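Local coordinates for uncharacterized protein (Trypanosoma brucei, PDB 2Q0X) that is of unknown function but adopts the alpha/beta-hydrolase fold, which is consistent with, though no proof of, hydrolase-like chemistry, at residues A[42-47]-A[112-117]; A[138-143]-A[198-203]; A[150-155]-A[182-187]. One frame throughout, in Å; residues are numbered along the deposited sequence.

The three contacts show how chemistry changes from the middle of an alpha/beta fold to its edge. Contact 1 is the core, pairing parallel strands 40-44 and 110-115 through backbone hydrogen bonds, an aromatic pair and buried aliphatics. Contact 2 uses the next strand of the same sheet, 135-143, bonded to 110-115, but meets the start of helix 200-209 mainly through one leucine; it too is buried. Contact 3 lies about 18 Å from the centre of the chain, is only partly buried, and joins two loop segments by apolar and aromatic touches. It leans on contact 2, where F152 packs on Q201, and on contact 1, where I185 and I187 meet T117.

Contact 1: A[42-47]-A[112-117]; sequences LWVGGQ and LFATST
W43 turns the edge of its indole to F113 on the neighbouring parallel strand of the central alpha/beta-hydrolase sheet, and here the packing is tight. The backbone ladder runs from F113 N to L42 O (2.8 Å), through V44 N to F113 O, to T115 N and V44 O. W43 has CG anti to its backbone N (chi1 174°), and its five-membered ring makes an edge-to-face pair with the phenyl ring, planes at 65°. W43 CD1 comes 3.8 Å from F113 CD1, above the rim of that ring. On the other face of the sheet L42 and L112 lie side by side, with their CD2 atoms 4.0 Å apart, and helix 119-128 packs on L112 and A114. Past the strands the pairing loosens and water takes over. One water bridges G45 O and T117 OG1; a second joins T117 OG1 to Q47 OE1, while Q47 NE2 is hydrogen-bonded to S77 O and T188 OG1. S116, partly exposed, has the positive phi (57°) and strand-end position of the nucleophile elbow in related hydrolases, although no catalytic role is established here. Back at the tight end, W43 NE1 donates close to its ring plane to T115 OG1 (2.9 Å), a hydroxyl also hydrogen-bonded to E49 OE1.

Contact 2: A[138-143]-A[198-203]; sequences VILHGV and PTLQEA
L200 reaches from the first turn of its helix onto strand 135-143, its two methyls dividing the work. CD1 rests against the backbone, 3.5 Å from G142 N, while CD2 lies 4.0 Å from L140 CD1. L200 has CG anti to its own carbonyl carbon (chi1 -69°), and its side chain passes L140 at a slant. Both CD1 and CD2 also come near L140 CB. G142, with no side chain, lets the helix start come close: its CA is 5.4 Å from that of L200. The neighbouring H141 leaves its backbone away from the helix, and its NE2 is hydrogen-bonded to D267 OD2. Polar groups fringe this leucine pair. A water donates to V143 O (2.7 Å) and accepts weakly from Q201 N, and the bent Q201 side chain holds C145 N and N206 instead of the strand. The helix start is fixed by a capping box: E202 OE1 takes T199 OG1 (2.6 Å) nearly along its C-O axis and T199 N from above the carboxylate plane, while T199 OG1 accepts weakly from Q201 N. Helix 200-209 belongs to the long insertion between strands 135-143 and 227-232, the place where alpha/beta hydrolases commonly carry their cap or lid.

Contact 3: A[150-155]-A[182-187]; sequences PLFTPE and HYDIPI
L151 overlaps the backbone of H182 to D184 with both of its methyls. CD2 sits 3.2 Å from H182 O, a close approach, and CD1 lies 3.7 Å from D184 N and near D184 CB as well. CG of L151 stands anti to its carbonyl carbon (chi1 -72°); beyond it, one methyl lies at the carbonyl of H182, the other at the backbone N of D184. Next to it, F152 works through the far end of its ring: F152 CZ comes 3.8 Å from Y183 CE1, with CE1 of F152 almost as near. The two rings are strongly inclined, with planes at 80° and centroids 6.0 Å apart, and they meet obliquely. D184 closes the group from the other segment. Its CG lies between the backbone N and the carbonyl carbon (chi1 45°). OD1 stands 3.6 Å above the centre of the Y183 ring and accepts from I185 N (2.8 Å), whereas OD2 approaches the edge of the F152 ring. The wider surroundings take up the polar ends: R273 NE forms a salt bridge with D184 OD2, and Y183 OH bonds OE2 of E202, whose other oxygen, OE1, serves the capping box of helix 200-209. F152 packs on that same helix, so the loop before helix 154-170 and the loop after it are brought together beside helix 200-209. Across the segments themselves the union is van der Waals, D184 CB and carboxylate included. The salt bridge to R273 probably favours the charged carboxylate, its polar partner thus coming from outside both segments.

Contact 1: A[42-47]-A[112-117]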
ATOM      1  N   LEU A  42     -14.617  -8.135  -7.145  1.00 23.37           N
ATOM      2  CA  LEU A  42     -13.535  -7.913  -6.220  1.00 22.94           C
ATOM      3  C   LEU A  42     -12.214  -8.053  -6.958  1.00 23.16           C
ATOM      4  O   LEU A  42     -11.897  -9.127  -7.508  1.00 23.31           O
ATOM      5  CB  LEU A  42     -13.598  -8.918  -5.078  1.00 23.15           C
ATOM      6  CG  LEU A  42     -12.447  -8.929  -4.062  1.00 22.83           C
ATOM      7  CD1 LEU A  42     -12.243  -7.547  -3.459  1.00 21.29           C
ATOM      8  CD2 LEU A  42     -12.697 -10.015  -2.962  1.00 22.01           C
ATOM      9  N   TRP A  43     -11.423  -6.983  -6.902  1.00 23.27           N
ATOM     10  CA  TRP A  43     -10.138  -6.914  -7.574  1.00 23.29           C
ATOM     11  C   TRP A  43      -8.960  -7.064  -6.596  1.00 23.39           C
ATOM     12  O   TRP A  43      -8.908  -6.411  -5.569  1.00 23.78           O
ATOM     13  CB  TRP A  43     -10.001  -5.597  -8.339  1.00 22.96           C
ATOM     14  CG  TRP A  43      -8.633  -5.434  -8.922  1.00 22.79           C
ATOM     15  CD1 TRP A  43      -8.159  -6.003 -10.069  1.00 22.55           C
ATOM     16  CD2 TRP A  43      -7.545  -4.686  -8.372  1.00 23.00           C
ATOM     17  NE1 TRP A  43      -6.859  -5.651 -10.268  1.00 22.31           N
ATOM     18  CE2 TRP A  43      -6.452  -4.849  -9.234  1.00 22.64           C
ATOM     19  CE3 TRP A  43      -7.388  -3.901  -7.231  1.00 22.87           C
ATOM     20  CZ2 TRP A  43      -5.226  -4.244  -9.002  1.00 22.75           C
ATOM     21  CZ3 TRP A  43      -6.168  -3.312  -6.998  1.00 23.33           C
ATOM     22  CH2 TRP A  43      -5.103  -3.488  -7.879  1.00 22.97           C
ATOM     23  N   VAL A  44      -8.017  -7.917  -6.964  1.00 23.52           N
ATOM     24  CA  VAL A  44      -6.734  -8.028  -6.300  1.00 23.67           C
ATOM     25  C   VAL A  44      -5.659  -8.046  -7.398  1.00 23.31           C
ATOM     26  O   VAL A  44      -5.849  -8.596  -8.474  1.00 23.40           O
ATOM     27  CB  VAL A  44      -6.686  -9.299  -5.320  1.00 24.28           C
ATOM     28  CG1 VAL A  44      -6.693 -10.576  -6.044  1.00 23.11           C
ATOM     29  CG2 VAL A  44      -5.499  -9.213  -4.404  1.00 24.85           C
ATOM     30  N   GLY A  45      -4.538  -7.419  -7.127  1.00 23.00           N
ATOM     31  CA  GLY A  45      -3.509  -7.233  -8.135  1.00 22.93           C
ATOM     32  C   GLY A  45      -2.147  -7.692  -7.697  1.00 22.91           C
ATOM     33  O   GLY A  45      -1.983  -8.420  -6.693  1.00 22.47           O
ATOM     34  N   GLY A  46      -1.167  -7.256  -8.480  1.00 22.75           N
ATOM     35  CA  GLY A  46       0.204  -7.467  -8.178  1.00 22.88           C
ATOM     36  C   GLY A  46       0.636  -6.688  -6.950  1.00 23.11           C
ATOM     37  O   GLY A  46      -0.068  -5.794  -6.462  1.00 22.95           O
ATOM     38  N   GLN A  47       1.820  -7.023  -6.474  1.00 23.23           N
ATOM     39  CA  GLN A  47       2.355  -6.422  -5.259  1.00 23.63           C
ATOM     40  C   GLN A  47       2.669  -4.936  -5.420  1.00 24.26           C
ATOM     41  O   GLN A  47       2.595  -4.198  -4.448  1.00 24.57           O
ATOM     42  CB  GLN A  47       3.590  -7.180  -4.787  1.00 23.27           C
ATOM     43  CG  GLN A  47       3.286  -8.527  -4.173  1.00 22.66           C
ATOM     44  CD  GLN A  47       4.549  -9.333  -3.872  1.00 22.80           C
ATOM     45  OE1 GLN A  47       5.164  -9.906  -4.773  1.00 21.44           O
ATOM     46  NE2 GLN A  47       4.922  -9.399  -2.601  1.00 20.71           N
ATOM     47  N   LEU A 112     -14.518 -12.713  -8.884  1.00 26.01           N
ATOM     48  CA  LEU A 112     -13.115 -12.449  -8.548  1.00 26.17           C
ATOM     49  C   LEU A 112     -12.343 -12.000  -9.786  1.00 25.79           C
ATOM     50  O   LEU A 112     -12.347 -12.689 -10.799  1.00 26.06           O
ATOM     51  CB  LEU A 112     -12.426 -13.685  -7.957  1.00 26.83           C
ATOM     52  CG  LEU A 112     -12.249 -13.818  -6.439  1.00 28.18           C
ATOM     53  CD1 LEU A 112     -11.415 -15.072  -6.096  1.00 28.38           C
ATOM     54  CD2 LEU A 112     -11.609 -12.590  -5.851  1.00 27.11           C
ATOM     55  N   PHE A 113     -11.659 -10.861  -9.665  1.00 25.00           N
ATOM     56  CA  PHE A 113     -10.942 -10.232 -10.744  1.00 24.44           C
ATOM     57  C   PHE A 113      -9.488 -10.022 -10.284  1.00 23.92           C
ATOM     58  O   PHE A 113      -9.229  -9.318  -9.317  1.00 23.70           O
ATOM     59  CB  PHE A 113     -11.665  -8.914 -11.067  1.00 24.46           C
ATOM     60  CG  PHE A 113     -11.031  -8.066 -12.141  1.00 23.74           C
ATOM     61  CD1 PHE A 113     -11.279  -6.705 -12.159  1.00 23.64           C
ATOM     62  CD2 PHE A 113     -10.225  -8.610 -13.142  1.00 24.64           C
ATOM     63  CE1 PHE A 113     -10.709  -5.876 -13.127  1.00 23.75           C
ATOM     64  CE2 PHE A 113      -9.664  -7.799 -14.129  1.00 23.71           C
ATOM     65  CZ  PHE A 113      -9.907  -6.431 -14.117  1.00 24.34           C
ATOM     66  N   ALA A 114      -8.545 -10.676 -10.950  1.00 23.58           N
ATOM     67  CA  ALA A 114      -7.135 -10.499 -10.614  1.00 23.35           C
ATOM     68  C   ALA A 114      -6.373 -10.059 -11.822  1.00 23.20           C
ATOM     69  O   ALA A 114      -6.632 -10.519 -12.923  1.00 22.86           O
ATOM     70  CB  ALA A 114      -6.518 -11.768 -10.053  1.00 23.23           C
ATOM     71  N   THR A 115      -5.441  -9.136 -11.593  1.00 23.71           N
ATOM     72  CA  THR A 115      -4.462  -8.740 -12.576  1.00 23.53           C
ATOM     73  C   THR A 115      -3.084  -9.109 -12.069  1.00 23.75           C
ATOM     74  O   THR A 115      -2.859  -9.218 -10.863  1.00 23.17           O
ATOM     75  CB  THR A 115      -4.506  -7.213 -12.826  1.00 23.71           C
ATOM     76  OG1 THR A 115      -4.410  -6.512 -11.575  1.00 23.60           O
ATOM     77  CG2 THR A 115      -5.780  -6.827 -13.582  1.00 22.99           C
ATOM     78  N   SER A 116      -2.155  -9.285 -13.007  1.00 24.23           N
ATOM     79  CA  SER A 116      -0.733  -9.494 -12.683  1.00 24.57           C
ATOM     80  C   SER A 116      -0.507 -10.721 -11.759  1.00 24.59           C
ATOM     81  O   SER A 116      -1.130 -11.769 -11.959  1.00 25.13           O
ATOM     82  CB  SER A 116      -0.151  -8.198 -12.087  1.00 24.61           C
ATOM     83  OG  SER A 116       1.246  -8.295 -11.964  1.00 24.72           O
ATOM     84  N   THR A 117       0.344 -10.597 -10.735  1.00 24.68           N
ATOM     85  CA  THR A 117       0.560 -11.708  -9.787  1.00 24.41           C
ATOM     86  C   THR A 117      -0.595 -11.946  -8.779  1.00 24.52           C
ATOM     87  O   THR A 117      -0.518 -12.867  -7.947  1.00 23.86           O
ATOM     88  CB  THR A 117       1.896 -11.550  -9.042  1.00 24.55           C
ATOM     89  OG1 THR A 117       1.866 -10.386  -8.205  1.00 24.72           O
ATOM     90  CG2 THR A 117       3.101 -11.488 -10.046  1.00 24.20           C
TER
HETATM   91  O   HOH W   1       0.138 -10.120  -5.978  1.00 35.31           O
HETATM   92  O   HOH W   2       4.213  -9.382  -7.321  1.00 33.64           O

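Contact 2: A[138-143]-A[198-203]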
ATOM      1  N   VAL A 138     -14.929 -15.767 -12.400  1.00 22.63           N
ATOM      2  CA  VAL A 138     -13.542 -15.425 -12.252  1.00 22.29           C
ATOM      3  C   VAL A 138     -13.080 -14.704 -13.522  1.00 22.18           C
ATOM      4  O   VAL A 138     -13.401 -15.105 -14.632  1.00 21.92           O
ATOM      5  CB  VAL A 138     -12.682 -16.678 -11.951  1.00 22.18           C
ATOM      6  CG1 VAL A 138     -11.230 -16.316 -11.885  1.00 20.80           C
ATOM      7  CG2 VAL A 138     -13.149 -17.362 -10.604  1.00 22.43           C
ATOM      8  N   ILE A 139     -12.332 -13.622 -13.336  1.00 22.31           N
ATOM      9  CA  ILE A 139     -11.731 -12.882 -14.437  1.00 22.43           C
ATOM     10  C   ILE A 139     -10.247 -12.744 -14.150  1.00 22.47           C
ATOM     11  O   ILE A 139      -9.875 -12.214 -13.117  1.00 22.26           O
ATOM     12  CB  ILE A 139     -12.350 -11.442 -14.580  1.00 22.43           C
ATOM     13  CG1 ILE A 139     -13.869 -11.500 -14.781  1.00 22.40           C
ATOM     14  CG2 ILE A 139     -11.628 -10.657 -15.690  1.00 22.10           C
ATOM     15  CD1 ILE A 139     -14.644 -10.301 -14.187  1.00 22.44           C
ATOM     16  N   LEU A 140      -9.410 -13.190 -15.072  1.00 23.00           N
ATOM     17  CA  LEU A 140      -7.976 -13.106 -14.877  1.00 23.67           C
ATOM     18  C   LEU A 140      -7.324 -12.414 -16.059  1.00 23.91           C
ATOM     19  O   LEU A 140      -7.590 -12.743 -17.210  1.00 23.92           O
ATOM     20  CB  LEU A 140      -7.359 -14.497 -14.689  1.00 23.59           C
ATOM     21  CG  LEU A 140      -7.974 -15.429 -13.635  1.00 24.39           C
ATOM     22  CD1 LEU A 140      -7.391 -16.834 -13.730  1.00 23.64           C
ATOM     23  CD2 LEU A 140      -7.838 -14.864 -12.275  1.00 25.06           C
ATOM     24  N   HIS A 141      -6.459 -11.456 -15.756  1.00 24.67           N
ATOM     25  CA  HIS A 141      -5.674 -10.753 -16.771  1.00 24.66           C
ATOM     26  C   HIS A 141      -4.225 -11.113 -16.603  1.00 24.81           C
ATOM     27  O   HIS A 141      -3.711 -11.171 -15.479  1.00 24.51           O
ATOM     28  CB  HIS A 141      -5.864  -9.230 -16.702  1.00 24.69           C
ATOM     29  CG  HIS A 141      -5.124  -8.477 -17.772  1.00 24.98           C
ATOM     30  ND1 HIS A 141      -3.771  -8.223 -17.702  1.00 25.28           N
ATOM     31  CD2 HIS A 141      -5.544  -7.947 -18.945  1.00 25.06           C
ATOM     32  CE1 HIS A 141      -3.394  -7.555 -18.776  1.00 25.80           C
ATOM     33  NE2 HIS A 141      -4.450  -7.382 -19.551  1.00 26.32           N
ATOM     34  N   GLY A 142      -3.573 -11.354 -17.739  1.00 25.09           N
ATOM     35  CA  GLY A 142      -2.138 -11.496 -17.761  1.00 25.25           C
ATOM     36  C   GLY A 142      -1.489 -11.093 -19.063  1.00 25.49           C
ATOM     37  O   GLY A 142      -2.086 -11.192 -20.145  1.00 25.89           O
ATOM     38  N   VAL A 143      -0.252 -10.628 -18.938  1.00 25.53           N
ATOM     39  CA  VAL A 143       0.634 -10.405 -20.068  1.00 25.43           C
ATOM     40  C   VAL A 143       1.487 -11.642 -20.222  1.00 25.48           C
ATOM     41  O   VAL A 143       2.072 -12.122 -19.264  1.00 25.46           O
ATOM     42  CB  VAL A 143       1.556  -9.208 -19.843  1.00 25.46           C
ATOM     43  CG1 VAL A 143       2.491  -9.012 -21.074  1.00 25.18           C
ATOM     44  CG2 VAL A 143       0.722  -7.943 -19.511  1.00 25.37           C
ATOM     45  N   PRO A 198       2.398 -17.850 -10.138  1.00 38.72           N
ATOM     46  CA  PRO A 198       2.463 -16.405  -9.997  1.00 38.59           C
ATOM     47  C   PRO A 198       1.586 -15.646 -10.969  1.00 38.37           C
ATOM     48  O   PRO A 198       0.850 -14.798 -10.542  1.00 37.99           O
ATOM     49  CB  PRO A 198       3.948 -16.102 -10.232  1.00 38.83           C
ATOM     50  CG  PRO A 198       4.634 -17.315  -9.736  1.00 38.65           C
ATOM     51  CD  PRO A 198       3.749 -18.450 -10.172  1.00 38.45           C
ATOM     52  N   THR A 199       1.626 -16.003 -12.254  1.00 38.50           N
ATOM     53  CA  THR A 199       0.873 -15.294 -13.294  1.00 38.02           C
ATOM     54  C   THR A 199       0.273 -16.293 -14.270  1.00 37.89           C
ATOM     55  O   THR A 199       0.479 -17.491 -14.152  1.00 37.92           O
ATOM     56  CB  THR A 199       1.796 -14.336 -14.082  1.00 38.00           C
ATOM     57  OG1 THR A 199       2.823 -15.102 -14.746  1.00 37.76           O
ATOM     58  CG2 THR A 199       2.439 -13.289 -13.126  1.00 37.22           C
ATOM     59  N   LEU A 200      -0.484 -15.781 -15.229  1.00 37.74           N
ATOM     60  CA  LEU A 200      -1.025 -16.583 -16.311  1.00 37.77           C
ATOM     61  C   LEU A 200       0.033 -17.214 -17.215  1.00 38.09           C
ATOM     62  O   LEU A 200      -0.266 -18.180 -17.920  1.00 38.08           O
ATOM     63  CB  LEU A 200      -1.982 -15.750 -17.137  1.00 37.54           C
ATOM     64  CG  LEU A 200      -3.285 -15.390 -16.426  1.00 36.98           C
ATOM     65  CD1 LEU A 200      -4.244 -14.802 -17.414  1.00 35.15           C
ATOM     66  CD2 LEU A 200      -3.901 -16.585 -15.747  1.00 35.75           C
ATOM     67  N   GLN A 201       1.260 -16.676 -17.229  1.00 38.26           N
ATOM     68  CA  GLN A 201       2.357 -17.370 -17.913  1.00 38.27           C
ATOM     69  C   GLN A 201       2.503 -18.804 -17.390  1.00 38.48           C
ATOM     70  O   GLN A 201       2.503 -19.766 -18.159  1.00 38.45           O
ATOM     71  CB  GLN A 201       3.673 -16.618 -17.754  1.00 38.19           C
ATOM     72  CG  GLN A 201       4.806 -17.095 -18.669  1.00 37.89           C
ATOM     73  CD  GLN A 201       4.630 -16.655 -20.102  1.00 38.00           C
ATOM     74  OE1 GLN A 201       3.963 -15.651 -20.370  1.00 37.72           O
ATOM     75  NE2 GLN A 201       5.236 -17.401 -21.045  1.00 37.14           N
ATOM     76  N   GLU A 202       2.618 -18.952 -16.074  1.00 38.80           N
ATOM     77  CA  GLU A 202       2.803 -20.282 -15.473  1.00 38.86           C
ATOM     78  C   GLU A 202       1.493 -21.085 -15.419  1.00 38.62           C
ATOM     79  O   GLU A 202       1.490 -22.294 -15.652  1.00 38.33           O
ATOM     80  CB  GLU A 202       3.385 -20.148 -14.062  1.00 39.27           C
ATOM     81  CG  GLU A 202       4.790 -19.511 -14.028  1.00 39.97           C
ATOM     82  CD  GLU A 202       4.800 -18.041 -13.664  1.00 40.99           C
ATOM     83  OE1 GLU A 202       3.803 -17.321 -13.927  1.00 42.20           O
ATOM     84  OE2 GLU A 202       5.838 -17.595 -13.124  1.00 40.81           O
ATOM     85  N   ALA A 203       0.389 -20.397 -15.130  1.00 38.17           N
ATOM     86  CA  ALA A 203      -0.915 -21.049 -14.958  1.00 37.82           C
ATOM     87  C   ALA A 203      -1.533 -21.542 -16.276  1.00 37.81           C
ATOM     88  O   ALA A 203      -2.193 -22.568 -16.290  1.00 36.97           O
ATOM     89  CB  ALA A 203      -1.869 -20.124 -14.248  1.00 37.40           C
TER
HETATM   90  O   HOH W   3       0.677 -13.428 -17.314  1.00 39.30           O

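Contact 3: A[150-155]-A[182-187]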
ATOM      1  N   PRO A 150      14.290 -16.888 -21.872  1.00 36.54           N
ATOM      2  CA  PRO A 150      15.197 -17.564 -20.924  1.00 37.11           C
ATOM      3  C   PRO A 150      14.690 -17.652 -19.467  1.00 37.67           C
ATOM      4  O   PRO A 150      15.199 -18.463 -18.692  1.00 37.68           O
ATOM      5  CB  PRO A 150      16.487 -16.732 -21.012  1.00 37.05           C
ATOM      6  CG  PRO A 150      16.055 -15.413 -21.555  1.00 36.87           C
ATOM      7  CD  PRO A 150      14.924 -15.710 -22.488  1.00 36.45           C
ATOM      8  N   LEU A 151      13.712 -16.825 -19.102  1.00 38.37           N
ATOM      9  CA  LEU A 151      13.062 -16.932 -17.797  1.00 38.94           C
ATOM     10  C   LEU A 151      12.178 -18.175 -17.654  1.00 39.48           C
ATOM     11  O   LEU A 151      12.072 -18.725 -16.562  1.00 39.55           O
ATOM     12  CB  LEU A 151      12.218 -15.696 -17.521  1.00 39.04           C
ATOM     13  CG  LEU A 151      12.972 -14.407 -17.206  1.00 39.43           C
ATOM     14  CD1 LEU A 151      11.967 -13.284 -16.984  1.00 39.42           C
ATOM     15  CD2 LEU A 151      13.901 -14.582 -15.988  1.00 39.38           C
ATOM     16  N   PHE A 152      11.563 -18.621 -18.756  1.00 40.03           N
ATOM     17  CA  PHE A 152      10.540 -19.680 -18.709  1.00 40.33           C
ATOM     18  C   PHE A 152      10.927 -20.978 -19.423  1.00 40.56           C
ATOM     19  O   PHE A 152      10.146 -21.908 -19.471  1.00 40.63           O
ATOM     20  CB  PHE A 152       9.201 -19.131 -19.214  1.00 40.23           C
ATOM     21  CG  PHE A 152       8.690 -18.001 -18.388  1.00 40.13           C
ATOM     22  CD1 PHE A 152       8.231 -18.237 -17.095  1.00 39.93           C
ATOM     23  CD2 PHE A 152       8.710 -16.700 -18.870  1.00 40.59           C
ATOM     24  CE1 PHE A 152       7.782 -17.228 -16.313  1.00 39.67           C
ATOM     25  CE2 PHE A 152       8.269 -15.654 -18.078  1.00 40.83           C
ATOM     26  CZ  PHE A 152       7.806 -15.920 -16.791  1.00 40.81           C
ATOM     27  N   THR A 153      12.136 -21.053 -19.956  1.00 40.97           N
ATOM     28  CA  THR A 153      12.699 -22.336 -20.353  1.00 41.18           C
ATOM     29  C   THR A 153      12.838 -23.225 -19.102  1.00 41.74           C
ATOM     30  O   THR A 153      12.959 -22.705 -17.988  1.00 41.81           O
ATOM     31  CB  THR A 153      14.099 -22.171 -20.983  1.00 41.15           C
ATOM     32  OG1 THR A 153      14.991 -21.616 -20.012  1.00 40.57           O
ATOM     33  CG2 THR A 153      14.055 -21.280 -22.224  1.00 40.76           C
ATOM     34  N   PRO A 154      12.824 -24.562 -19.277  1.00 42.37           N
ATOM     35  CA  PRO A 154      12.991 -25.491 -18.149  1.00 42.72           C
ATOM     36  C   PRO A 154      14.122 -25.110 -17.188  1.00 43.02           C
ATOM     37  O   PRO A 154      13.948 -25.227 -15.968  1.00 43.12           O
ATOM     38  CB  PRO A 154      13.314 -26.823 -18.839  1.00 42.84           C
ATOM     39  CG  PRO A 154      12.557 -26.742 -20.136  1.00 42.90           C
ATOM     40  CD  PRO A 154      12.638 -25.284 -20.555  1.00 42.49           C
ATOM     41  N   GLU A 155      15.253 -24.654 -17.745  1.00 43.12           N
ATOM     42  CA  GLU A 155      16.434 -24.275 -16.968  1.00 43.26           C
ATOM     43  C   GLU A 155      16.245 -22.982 -16.171  1.00 43.43           C
ATOM     44  O   GLU A 155      16.636 -22.908 -15.006  1.00 43.46           O
ATOM     45  CB  GLU A 155      17.665 -24.140 -17.885  1.00 43.21           C
ATOM     46  N   HIS A 182      16.127 -12.984 -12.333  1.00 44.32           N
ATOM     47  CA  HIS A 182      15.441 -14.270 -12.407  1.00 43.73           C
ATOM     48  C   HIS A 182      13.928 -14.195 -12.652  1.00 43.30           C
ATOM     49  O   HIS A 182      13.312 -15.210 -12.955  1.00 43.30           O
ATOM     50  CB  HIS A 182      15.755 -15.084 -11.148  1.00 43.65           C
ATOM     51  CG  HIS A 182      17.152 -15.625 -11.129  1.00 43.70           C
ATOM     52  ND1 HIS A 182      18.121 -15.161 -10.268  1.00 43.59           N
ATOM     53  CD2 HIS A 182      17.749 -16.567 -11.898  1.00 43.40           C
ATOM     54  CE1 HIS A 182      19.251 -15.811 -10.488  1.00 43.93           C
ATOM     55  NE2 HIS A 182      19.052 -16.671 -11.472  1.00 43.72           N
ATOM     56  N   TYR A 183      13.323 -13.018 -12.524  1.00 42.73           N
ATOM     57  CA  TYR A 183      11.912 -12.841 -12.899  1.00 42.14           C
ATOM     58  C   TYR A 183      11.724 -11.455 -13.476  1.00 41.87           C
ATOM     59  O   TYR A 183      12.568 -10.598 -13.262  1.00 42.04           O
ATOM     60  CB  TYR A 183      10.978 -13.060 -11.692  1.00 42.11           C
ATOM     61  CG  TYR A 183       9.582 -13.532 -12.076  1.00 41.36           C
ATOM     62  CD1 TYR A 183       9.397 -14.746 -12.710  1.00 41.21           C
ATOM     63  CD2 TYR A 183       8.469 -12.750 -11.823  1.00 41.36           C
ATOM     64  CE1 TYR A 183       8.136 -15.184 -13.064  1.00 41.76           C
ATOM     65  CE2 TYR A 183       7.205 -13.167 -12.172  1.00 41.48           C
ATOM     66  CZ  TYR A 183       7.037 -14.388 -12.795  1.00 41.62           C
ATOM     67  OH  TYR A 183       5.779 -14.815 -13.142  1.00 41.56           O
ATOM     68  N   ASP A 184      10.633 -11.239 -14.213  1.00 41.54           N
ATOM     69  CA  ASP A 184      10.391  -9.948 -14.881  1.00 41.36           C
ATOM     70  C   ASP A 184       9.481  -8.996 -14.097  1.00 41.11           C
ATOM     71  O   ASP A 184       9.874  -7.892 -13.767  1.00 41.34           O
ATOM     72  CB  ASP A 184       9.861 -10.143 -16.316  1.00 41.43           C
ATOM     73  CG  ASP A 184       8.776 -11.199 -16.422  1.00 41.50           C
ATOM     74  OD1 ASP A 184       8.330 -11.713 -15.383  1.00 42.30           O
ATOM     75  OD2 ASP A 184       8.375 -11.520 -17.555  1.00 41.00           O
ATOM     76  N   ILE A 185       8.258  -9.426 -13.811  1.00 40.89           N
ATOM     77  CA  ILE A 185       7.313  -8.623 -13.058  1.00 40.08           C
ATOM     78  C   ILE A 185       7.849  -8.502 -11.622  1.00 39.73           C
ATOM     79  O   ILE A 185       8.422  -9.466 -11.110  1.00 39.48           O
ATOM     80  CB  ILE A 185       5.916  -9.291 -13.093  1.00 40.29           C
ATOM     81  CG1 ILE A 185       5.346  -9.239 -14.523  1.00 40.01           C
ATOM     82  CG2 ILE A 185       4.958  -8.638 -12.082  1.00 40.33           C
ATOM     83  CD1 ILE A 185       4.146 -10.129 -14.726  1.00 39.38           C
ATOM     84  N   PRO A 186       7.709  -7.317 -10.982  1.00 39.22           N
ATOM     85  CA  PRO A 186       8.161  -7.204  -9.590  1.00 39.10           C
ATOM     86  C   PRO A 186       7.467  -8.154  -8.612  1.00 39.23           C
ATOM     87  O   PRO A 186       6.233  -8.236  -8.572  1.00 39.34           O
ATOM     88  CB  PRO A 186       7.878  -5.742  -9.239  1.00 39.13           C
ATOM     89  CG  PRO A 186       7.787  -5.040 -10.528  1.00 39.22           C
ATOM     90  CD  PRO A 186       7.206  -6.030 -11.494  1.00 39.06           C
ATOM     91  N   ILE A 187       8.269  -8.876  -7.838  1.00 39.44           N
ATOM     92  CA  ILE A 187       7.776  -9.953  -6.986  1.00 39.58           C
ATOM     93  C   ILE A 187       8.790 -10.265  -5.884  1.00 39.69           C
ATOM     94  O   ILE A 187      10.014 -10.209  -6.116  1.00 39.80           O
ATOM     95  CB  ILE A 187       7.477 -11.229  -7.828  1.00 39.70           C
ATOM     96  CG1 ILE A 187       6.792 -12.311  -6.983  1.00 39.74           C
ATOM     97  CG2 ILE A 187       8.763 -11.775  -8.479  1.00 39.72           C
ATOM     98  CD1 ILE A 187       6.030 -13.349  -7.803  1.00 39.40           C
TER